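Local coordinates for uncharacterized protein TP-0789 domain-containing protein (Desulfovibrio piger ATCC 29098, PDB 4Z48) that is of unknown function but, as a predicted secreted member of the LolA-like superfamily, may bind a lipid or other hydrophobic ligand or carry lipoproteins, at residues D91-L96 with F239-L244; V130-Y135 with K157-Q162; S196-E199 with I204-V207. All blocks are in the same frame, centred on the assembly; numbering follows the deposited sequence.

Contact 1 (D91-L96 with F239-L244); sequences DMWVYL and FEHSAL
W93 is the first residue of strand 91-96 to meet the C-terminal segment F239-L244, and its indole takes the imidazole of H241 on one face. The pair is T-shaped: the centroid of the five-membered indole ring lies 4.4 Å from that of the H241 ring, with the planes at 73°. The CD2-NE2 edge of the imidazole does the touching, CD2 standing over the middle of the indole. W93 NE1 and H241 NE2 are 3.4 Å apart, but the angle is too poor for a hydrogen bond. H241 reaches across because its CG is anti to the backbone N (chi1 -157°). At the root of the side chain, on the side of the indole that H241 occupies, W93 CB meets L244 CD1 at 3.6 Å.

Two residues on, Y95 points its CB toward the same leucine, and the second methyl, L244 CD2, lies 4.1 Å from Y95 CB. L244 thus spans two residues of the same strand face, one methyl on each, while its carbonyl O sits over one face of the Y95 ring near the rim, 3.8 Å from Y95 CG.

Strand 91-96 lies between strands 77-82 and 101-104. W81 adds a second edge-to-face partner for W93, L79 and V102 flank L244, and K77 NZ and W81 NE1 hydrogen-bond the carbonyls of A243 and F239, holding the C-terminal segment against strand 77-82.

Contact 2 (V130-Y135 with K157-Q162); sequences VDEYDY and KGKETQ
The backbones of E132 and K159 stay 7.3 Å apart between CA atoms, too far for strand pairing, and the 157-162 segment has no regular secondary structure, so side chains and one water span the gap from the 3-10 turn at 130-132 and the start of strand 133-143.

K159 does most of the reaching. Its chain runs out nearly extended and then bends at the last torsion (chi4 55°), which brings NZ to E132 OE1 at 2.9 Å in a hydrogen-bonded salt bridge. The ammonium comes from above the carboxylate, 64° out of its plane, and the two side chains cross at about a right angle. The second oxygen, E132 OE2, is 4.1 Å from K159 NZ, so the grip is one-sided. Lower down, the aliphatic part of the lysine packs on the glutamate stem, with K159 CD 3.9 Å from E132 CB.

The phenol of Y133 lies beside the bend: K159 CE approaches Y133 OH to 3.7 Å, obliquely to the ring. R153 of the adjacent strand makes a cation-pi contact with the same tyrosine.

At the other end of the contact a water accepts a hydrogen bond from K157 N at 2.9 Å and donates only a weak one to D134 OD2. Within 130-135, Y135 OH donates to V130 O at 2.7 Å, in the carbonyl plane and on a lone pair, tying the turn to the strand that follows it.

The arrangement is a surface salt bridge beside a beta hairpin: the outermost strand 133-143 pairs with 146-155, and the loop leading from 146-155 to 163-171 folds back to meet the turn where 133-143 begins, consistent with the strand-rich LolA-like fold to which the family assignment points.

Contact 3 (S196-E199 with I204-V207); sequences SRQE and IWTV
E199 and T206 form a hydrogen-bonded pair of the antiparallel beta hairpin of strands 189-201 and 204-214. E199 N donates to T206 O at 2.9 Å, with an angle at hydrogen of 158°, and T206 N returns a bond to E199 O at 2.8 Å. The next pair, Q198 with V207, is non-hydrogen-bonded, its CA atoms 4.4 Å apart; CA-H...O contacts join the chains there, Q198 CA to T206 O and V207 CA to R197 O.

The hydroxyl of T206 donates back to I204 O at 2.8 Å and also bonds Y230 of the neighbouring strand. On the same face, R197 NE and E199 OE2 pair by charge alone, the oxygen lying well out of the guanidinium plane; both atoms hydrogen-bond T208 OG1.

The CE3-CZ3 edge of W205 pushes in against the first strand, with Q198 C in its plane; E199 C lies obliquely, 3.5 Å from CE3, on the side of the ring opposite the Q198 amide. Q198 CG sits between backbone N and carbonyl carbon (chi1 58°), and the extended chain sets the amide, held by T174 through OE1, over that rim, off the ring centre, with planes 23° apart and Q198 CD 3.7 Å from W205 CE3.

Read from the N terminus, the chain first enters contact 1 at strand 91-96, whose partner at 239-244 comes only near the C terminus, so contact 1 closes a long loop of 142 intervening residues. Contacts 2 and 3 both fall within that loop, in series and without crossing: 130-135 meets 157-162 after the hairpin of strands 133-143 and 146-155, and 196-199 meets 204-207 across a tight turn. Contact 1 fastens the C-terminal tail to strands near one end of the strand order, contact 2 belongs to the other end, and contact 3 joins two strands between them. Their centres lie about 25 to 28 Å apart, and none touches another.

Contact 1 (D91-L96 with F239-L244)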
loop_
_atom_site.group_PDB
_atom_site.type_symbol
_atom_site.label_atom_id
_atom_site.label_comp_id
_atom_site.label_asym_id
_atom_site.label_seq_id
_atom_site.Cartn_x
_atom_site.Cartn_y
_atom_site.Cartn_z
ATOM N N ASP A 91 9.234 10.497 1.544
ATOM C CA ASP A 91 9.271 11.104 2.860
ATOM C C ASP A 91 8.111 10.589 3.715
ATOM O O ASP A 91 6.961 10.472 3.273
ATOM C CB ASP A 91 9.224 12.643 2.749
ATOM C CG ASP A 91 10.488 13.287 2.226
ATOM O OD1 ASP A 91 11.575 12.916 2.694
ATOM O OD2 ASP A 91 10.383 14.188 1.367
HETATM N N MSE A 92 8.408 10.295 4.947
HETATM C CA MSE A 92 7.393 9.808 5.855
HETATM C C MSE A 92 7.691 10.289 7.270
HETATM O O MSE A 92 8.856 10.304 7.716
HETATM C CB MSE A 92 7.320 8.279 5.810
HETATM C CG MSE A 92 6.278 7.680 6.729
HETATM SE SE MSE A 92 6.191 5.749 6.552
HETATM C CE MSE A 92 5.662 5.629 4.799
ATOM N N TRP A 93 6.633 10.688 7.947
ATOM C CA TRP A 93 6.678 11.121 9.337
ATOM C C TRP A 93 5.491 10.572 10.131
ATOM O O TRP A 93 4.402 10.357 9.594
ATOM C CB TRP A 93 6.657 12.642 9.432
ATOM C CG TRP A 93 7.781 13.352 8.737
ATOM C CD1 TRP A 93 8.947 13.778 9.296
ATOM C CD2 TRP A 93 7.763 13.861 7.401
ATOM N NE1 TRP A 93 9.677 14.500 8.379
ATOM C CE2 TRP A 93 8.967 14.581 7.211
ATOM C CE3 TRP A 93 6.838 13.788 6.341
ATOM C CZ2 TRP A 93 9.265 15.234 6.011
ATOM C CZ3 TRP A 93 7.131 14.438 5.159
ATOM C CH2 TRP A 93 8.338 15.138 4.993
ATOM N N VAL A 94 5.704 10.382 11.417
ATOM C CA VAL A 94 4.642 9.946 12.330
ATOM C C VAL A 94 4.584 10.917 13.502
ATOM O O VAL A 94 5.635 11.243 14.059
ATOM C CB VAL A 94 4.799 8.461 12.825
ATOM C CG1 VAL A 94 6.149 8.210 13.511
ATOM C CG2 VAL A 94 3.635 8.039 13.739
ATOM N N TYR A 95 3.362 11.398 13.848
ATOM C CA TYR A 95 3.082 12.139 15.080
ATOM C C TYR A 95 2.591 11.102 16.113
ATOM O O TYR A 95 1.608 10.399 15.855
ATOM C CB TYR A 95 2.064 13.270 14.867
ATOM C CG TYR A 95 1.628 13.890 16.173
ATOM C CD1 TYR A 95 2.381 14.895 16.777
ATOM C CD2 TYR A 95 0.500 13.423 16.847
ATOM C CE1 TYR A 95 2.029 15.415 18.020
ATOM C CE2 TYR A 95 0.130 13.948 18.084
ATOM C CZ TYR A 95 0.886 14.960 18.655
ATOM O OH TYR A 95 0.522 15.485 19.866
ATOM N N LEU A 96 3.303 10.979 17.239
ATOM C CA LEU A 96 2.997 10.040 18.332
ATOM C C LEU A 96 2.327 10.804 19.486
ATOM O O LEU A 96 2.976 11.662 20.082
ATOM C CB LEU A 96 4.272 9.325 18.810
ATOM C CG LEU A 96 4.984 8.464 17.742
ATOM C CD1 LEU A 96 6.432 8.163 18.166
ATOM C CD2 LEU A 96 4.235 7.178 17.471
ATOM N N PHE A 239 -1.860 17.907 3.913
ATOM C CA PHE A 239 -0.596 17.285 3.525
ATOM C C PHE A 239 0.635 18.130 3.866
ATOM O O PHE A 239 1.748 17.794 3.448
ATOM C CB PHE A 239 -0.644 16.923 2.015
ATOM C CG PHE A 239 -1.980 16.299 1.666
ATOM C CD1 PHE A 239 -2.266 14.980 2.020
ATOM C CD2 PHE A 239 -2.975 17.049 1.053
ATOM C CE1 PHE A 239 -3.511 14.415 1.733
ATOM C CE2 PHE A 239 -4.233 16.495 0.804
ATOM C CZ PHE A 239 -4.489 15.180 1.139
ATOM N N GLU A 240 0.454 19.193 4.657
ATOM C CA GLU A 240 1.577 20.022 5.092
ATOM C C GLU A 240 2.132 19.451 6.378
ATOM O O GLU A 240 1.372 18.901 7.195
ATOM C CB GLU A 240 1.156 21.479 5.281
ATOM C CG GLU A 240 1.081 22.257 3.980
ATOM C CD GLU A 240 0.264 23.535 4.043
ATOM O OE1 GLU A 240 0.187 24.152 5.132
ATOM O OE2 GLU A 240 -0.296 23.924 2.993
ATOM N N HIS A 241 3.447 19.615 6.584
ATOM C CA HIS A 241 4.132 19.123 7.783
ATOM C C HIS A 241 3.446 19.628 9.064
ATOM O O HIS A 241 3.421 18.891 10.052
ATOM C CB HIS A 241 5.629 19.483 7.759
ATOM C CG HIS A 241 6.449 18.575 8.614
ATOM N ND1 HIS A 241 6.965 19.004 9.823
ATOM C CD2 HIS A 241 6.770 17.274 8.434
ATOM C CE1 HIS A 241 7.602 17.962 10.334
ATOM N NE2 HIS A 241 7.507 16.894 9.537
ATOM N N SER A 242 2.774 20.815 8.985
ATOM C CA SER A 242 1.978 21.469 10.042
ATOM C C SER A 242 0.720 20.679 10.437
ATOM O O SER A 242 0.255 20.840 11.562
ATOM C CB SER A 242 1.564 22.876 9.614
ATOM O OG SER A 242 0.710 22.881 8.479
ATOM N N ALA A 243 0.165 19.840 9.538
ATOM C CA ALA A 243 -1.011 19.009 9.846
ATOM C C ALA A 243 -0.675 17.942 10.924
ATOM O O ALA A 243 -1.586 17.409 11.566
ATOM C CB ALA A 243 -1.531 18.338 8.584
ATOM N N LEU A 244 0.637 17.661 11.141
ATOM C CA LEU A 244 1.098 16.683 12.123
ATOM C C LEU A 244 0.946 17.220 13.556
ATOM O O LEU A 244 0.022 16.777 14.229
ATOM C CB LEU A 244 2.532 16.202 11.833
ATOM C CG LEU A 244 2.661 15.308 10.592
ATOM C CD1 LEU A 244 4.108 15.129 10.204
ATOM C CD2 LEU A 244 2.029 13.954 10.814
#

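Contact 2 (V130-Y135 with K157-Q162)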
loop_
_atom_site.group_PDB
_atom_site.type_symbol
_atom_site.label_atom_id
_atom_site.label_comp_id
_atom_site.label_asym_id
_atom_site.label_seq_id
_atom_site.Cartn_x
_atom_site.Cartn_y
_atom_site.Cartn_z
ATOM N N VAL A 130 5.768 2.004 -11.075
ATOM C CA VAL A 130 6.146 1.163 -12.216
ATOM C C VAL A 130 7.677 1.125 -12.472
ATOM O O VAL A 130 8.230 0.034 -12.685
ATOM C CB VAL A 130 5.368 1.544 -13.512
ATOM C CG1 VAL A 130 5.932 0.856 -14.740
ATOM C CG2 VAL A 130 3.883 1.205 -13.379
ATOM N N ASP A 131 8.348 2.283 -12.432
ATOM C CA ASP A 131 9.772 2.330 -12.775
ATOM C C ASP A 131 10.712 1.996 -11.588
ATOM O O ASP A 131 11.934 2.114 -11.721
ATOM C CB ASP A 131 10.122 3.682 -13.419
ATOM C CG ASP A 131 9.472 3.893 -14.786
ATOM O OD1 ASP A 131 9.568 2.983 -15.648
ATOM O OD2 ASP A 131 8.892 4.976 -15.005
ATOM N N GLU A 132 10.178 1.481 -10.491
ATOM C CA GLU A 132 11.051 1.060 -9.402
ATOM C C GLU A 132 11.373 -0.445 -9.524
ATOM O O GLU A 132 12.233 -0.947 -8.790
ATOM C CB GLU A 132 10.457 1.399 -8.030
ATOM C CG GLU A 132 10.453 2.886 -7.719
ATOM C CD GLU A 132 10.304 3.249 -6.257
ATOM O OE1 GLU A 132 9.457 2.638 -5.566
ATOM O OE2 GLU A 132 11.001 4.192 -5.814
ATOM N N TYR A 133 10.764 -1.130 -10.521
ATOM C CA TYR A 133 10.883 -2.582 -10.684
ATOM C C TYR A 133 11.175 -3.082 -12.092
ATOM O O TYR A 133 10.887 -2.425 -13.072
ATOM C CB TYR A 133 9.536 -3.245 -10.258
ATOM C CG TYR A 133 9.024 -2.819 -8.902
ATOM C CD1 TYR A 133 8.193 -1.708 -8.764
ATOM C CD2 TYR A 133 9.363 -3.527 -7.755
ATOM C CE1 TYR A 133 7.721 -1.306 -7.510
ATOM C CE2 TYR A 133 8.892 -3.141 -6.500
ATOM C CZ TYR A 133 8.092 -2.015 -6.379
ATOM O OH TYR A 133 7.633 -1.620 -5.143
ATOM N N ASP A 134 11.670 -4.313 -12.163
ATOM C CA ASP A 134 11.818 -5.150 -13.351
ATOM C C ASP A 134 10.680 -6.155 -13.309
ATOM O O ASP A 134 10.389 -6.692 -12.245
ATOM C CB ASP A 134 13.178 -5.854 -13.343
ATOM C CG ASP A 134 14.328 -4.892 -13.522
ATOM O OD1 ASP A 134 14.295 -4.106 -14.491
ATOM O OD2 ASP A 134 15.228 -4.887 -12.669
ATOM N N TYR A 135 10.047 -6.416 -14.435
ATOM C CA TYR A 135 8.891 -7.306 -14.477
ATOM C C TYR A 135 9.127 -8.575 -15.232
ATOM O O TYR A 135 9.984 -8.637 -16.101
ATOM C CB TYR A 135 7.687 -6.565 -15.085
ATOM C CG TYR A 135 7.332 -5.322 -14.300
ATOM C CD1 TYR A 135 6.561 -5.404 -13.148
ATOM C CD2 TYR A 135 7.857 -4.080 -14.648
ATOM C CE1 TYR A 135 6.295 -4.278 -12.375
ATOM C CE2 TYR A 135 7.585 -2.944 -13.895
ATOM C CZ TYR A 135 6.800 -3.048 -12.756
ATOM O OH TYR A 135 6.540 -1.956 -11.969
ATOM N N LYS A 157 18.010 -2.663 -8.814
ATOM C CA LYS A 157 19.236 -2.565 -8.024
ATOM C C LYS A 157 19.334 -1.165 -7.350
ATOM O O LYS A 157 19.128 -0.132 -8.000
ATOM C CB LYS A 157 20.477 -2.860 -8.901
ATOM C CG LYS A 157 21.759 -2.991 -8.079
ATOM C CD LYS A 157 22.904 -3.501 -8.898
ATOM C CE LYS A 157 24.213 -3.428 -8.153
ATOM N NZ LYS A 157 25.352 -3.818 -9.026
ATOM N N GLY A 158 19.595 -1.173 -6.053
ATOM C CA GLY A 158 19.738 0.044 -5.264
ATOM C C GLY A 158 18.495 0.511 -4.545
ATOM O O GLY A 158 18.582 1.435 -3.728
ATOM N N LYS A 159 17.320 -0.104 -4.836
ATOM C CA LYS A 159 16.068 0.274 -4.191
ATOM C C LYS A 159 16.051 -0.255 -2.740
ATOM O O LYS A 159 16.378 -1.418 -2.474
ATOM C CB LYS A 159 14.843 -0.198 -4.994
ATOM C CG LYS A 159 13.501 0.226 -4.410
ATOM C CD LYS A 159 12.356 -0.448 -5.128
ATOM C CE LYS A 159 11.108 -0.590 -4.281
ATOM N NZ LYS A 159 10.646 0.713 -3.729
ATOM N N GLU A 160 15.735 0.661 -1.817
ATOM C CA GLU A 160 15.628 0.466 -0.371
ATOM C C GLU A 160 14.311 -0.251 -0.079
ATOM O O GLU A 160 13.237 0.369 -0.066
ATOM C CB GLU A 160 15.681 1.849 0.310
ATOM C CG GLU A 160 15.905 1.851 1.809
ATOM C CD GLU A 160 16.773 3.016 2.241
ATOM O OE1 GLU A 160 16.278 4.168 2.229
ATOM O OE2 GLU A 160 17.968 2.787 2.531
ATOM N N THR A 161 14.384 -1.574 0.101
ATOM C CA THR A 161 13.177 -2.388 0.345
ATOM C C THR A 161 13.568 -3.655 1.078
ATOM O O THR A 161 14.702 -4.106 0.958
ATOM C CB THR A 161 12.449 -2.711 -1.013
ATOM O OG1 THR A 161 11.344 -3.593 -0.782
ATOM C CG2 THR A 161 13.373 -3.326 -2.060
ATOM N N GLN A 162 12.638 -4.247 1.826
ATOM C CA GLN A 162 12.972 -5.501 2.501
ATOM C C GLN A 162 12.737 -6.695 1.544
ATOM O O GLN A 162 13.115 -7.826 1.853
ATOM C CB GLN A 162 12.106 -5.652 3.771
ATOM C CG GLN A 162 10.683 -6.024 3.471
ATOM C CD GLN A 162 9.786 -5.923 4.666
ATOM O OE1 GLN A 162 9.146 -4.892 4.885
ATOM N NE2 GLN A 162 9.710 -7.001 5.446
HETATM O O HOH W 1 18.133 -3.586 -11.537
#

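Contact 3 (S196-E199 with I204-V207)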
loop_
_atom_site.group_PDB
_atom_site.type_symbol
_atom_site.label_atom_id
_atom_site.label_comp_id
_atom_site.label_asym_id
_atom_site.label_seq_id
_atom_site.Cartn_x
_atom_site.Cartn_y
_atom_site.Cartn_z
ATOM N N SER A 196 -9.193 -9.349 -0.906
ATOM C CA SER A 196 -10.412 -10.135 -0.750
ATOM C C SER A 196 -11.722 -9.443 -1.172
ATOM O O SER A 196 -12.782 -10.095 -1.184
ATOM C CB SER A 196 -10.532 -10.635 0.686
ATOM O OG SER A 196 -10.395 -9.582 1.640
ATOM N N ARG A 197 -11.671 -8.152 -1.498
ATOM C CA ARG A 197 -12.854 -7.414 -1.940
ATOM C C ARG A 197 -12.468 -6.237 -2.826
ATOM O O ARG A 197 -11.581 -5.461 -2.488
ATOM C CB ARG A 197 -13.722 -6.931 -0.763
ATOM C CG ARG A 197 -15.083 -6.348 -1.229
ATOM C CD ARG A 197 -15.980 -5.902 -0.073
ATOM N NE ARG A 197 -15.317 -4.946 0.836
ATOM C CZ ARG A 197 -15.665 -4.754 2.106
ATOM N NH1 ARG A 197 -16.584 -5.523 2.671
ATOM N NH2 ARG A 197 -15.042 -3.835 2.844
ATOM N N GLN A 198 -13.164 -6.119 -3.970
ATOM C CA GLN A 198 -13.008 -5.021 -4.890
ATOM C C GLN A 198 -14.373 -4.422 -5.146
ATOM O O GLN A 198 -15.384 -5.133 -5.172
ATOM C CB GLN A 198 -12.272 -5.440 -6.206
ATOM C CG GLN A 198 -12.948 -6.567 -6.997
ATOM C CD GLN A 198 -12.580 -6.541 -8.470
ATOM O OE1 GLN A 198 -11.525 -6.013 -8.880
ATOM N NE2 GLN A 198 -13.396 -7.185 -9.289
ATOM N N GLU A 199 -14.423 -3.107 -5.307
ATOM C CA GLU A 199 -15.683 -2.381 -5.516
ATOM C C GLU A 199 -15.445 -1.266 -6.494
ATOM O O GLU A 199 -14.380 -0.662 -6.464
ATOM C CB GLU A 199 -16.213 -1.798 -4.187
ATOM C CG GLU A 199 -16.803 -2.808 -3.220
ATOM C CD GLU A 199 -17.222 -2.152 -1.924
ATOM O OE1 GLU A 199 -18.332 -1.588 -1.889
ATOM O OE2 GLU A 199 -16.422 -2.137 -0.964
ATOM N N ILE A 204 -14.158 3.860 -10.372
ATOM C CA ILE A 204 -12.798 3.330 -10.219
ATOM C C ILE A 204 -12.815 2.043 -9.379
ATOM O O ILE A 204 -13.111 2.077 -8.171
ATOM C CB ILE A 204 -11.839 4.391 -9.551
ATOM C CG1 ILE A 204 -11.835 5.764 -10.306
ATOM C CG2 ILE A 204 -10.399 3.824 -9.380
ATOM C CD1 ILE A 204 -11.026 6.947 -9.579
ATOM N N TRP A 205 -12.409 0.934 -10.001
ATOM C CA TRP A 205 -12.284 -0.353 -9.323
ATOM C C TRP A 205 -11.206 -0.198 -8.231
ATOM O O TRP A 205 -10.091 0.241 -8.528
ATOM C CB TRP A 205 -11.948 -1.453 -10.342
ATOM C CG TRP A 205 -13.174 -1.998 -11.017
ATOM C CD1 TRP A 205 -13.556 -1.798 -12.309
ATOM C CD2 TRP A 205 -14.207 -2.788 -10.408
ATOM N NE1 TRP A 205 -14.762 -2.412 -12.545
ATOM C CE2 TRP A 205 -15.173 -3.050 -11.401
ATOM C CE3 TRP A 205 -14.386 -3.339 -9.126
ATOM C CZ2 TRP A 205 -16.305 -3.839 -11.157
ATOM C CZ3 TRP A 205 -15.522 -4.092 -8.871
ATOM C CH2 TRP A 205 -16.480 -4.318 -9.873
ATOM N N THR A 206 -11.619 -0.402 -6.953
ATOM C CA THR A 206 -10.785 -0.174 -5.771
ATOM C C THR A 206 -10.800 -1.390 -4.851
ATOM O O THR A 206 -11.863 -1.979 -4.633
ATOM C CB THR A 206 -11.352 1.065 -5.018
ATOM O OG1 THR A 206 -11.509 2.155 -5.921
ATOM C CG2 THR A 206 -10.466 1.517 -3.820
ATOM N N VAL A 207 -9.638 -1.731 -4.275
ATOM C CA VAL A 207 -9.537 -2.794 -3.255
ATOM C C VAL A 207 -10.119 -2.189 -2.001
ATOM O O VAL A 207 -9.717 -1.078 -1.636
ATOM C CB VAL A 207 -8.074 -3.323 -3.057
ATOM C CG1 VAL A 207 -7.958 -4.156 -1.780
ATOM C CG2 VAL A 207 -7.608 -4.146 -4.282
#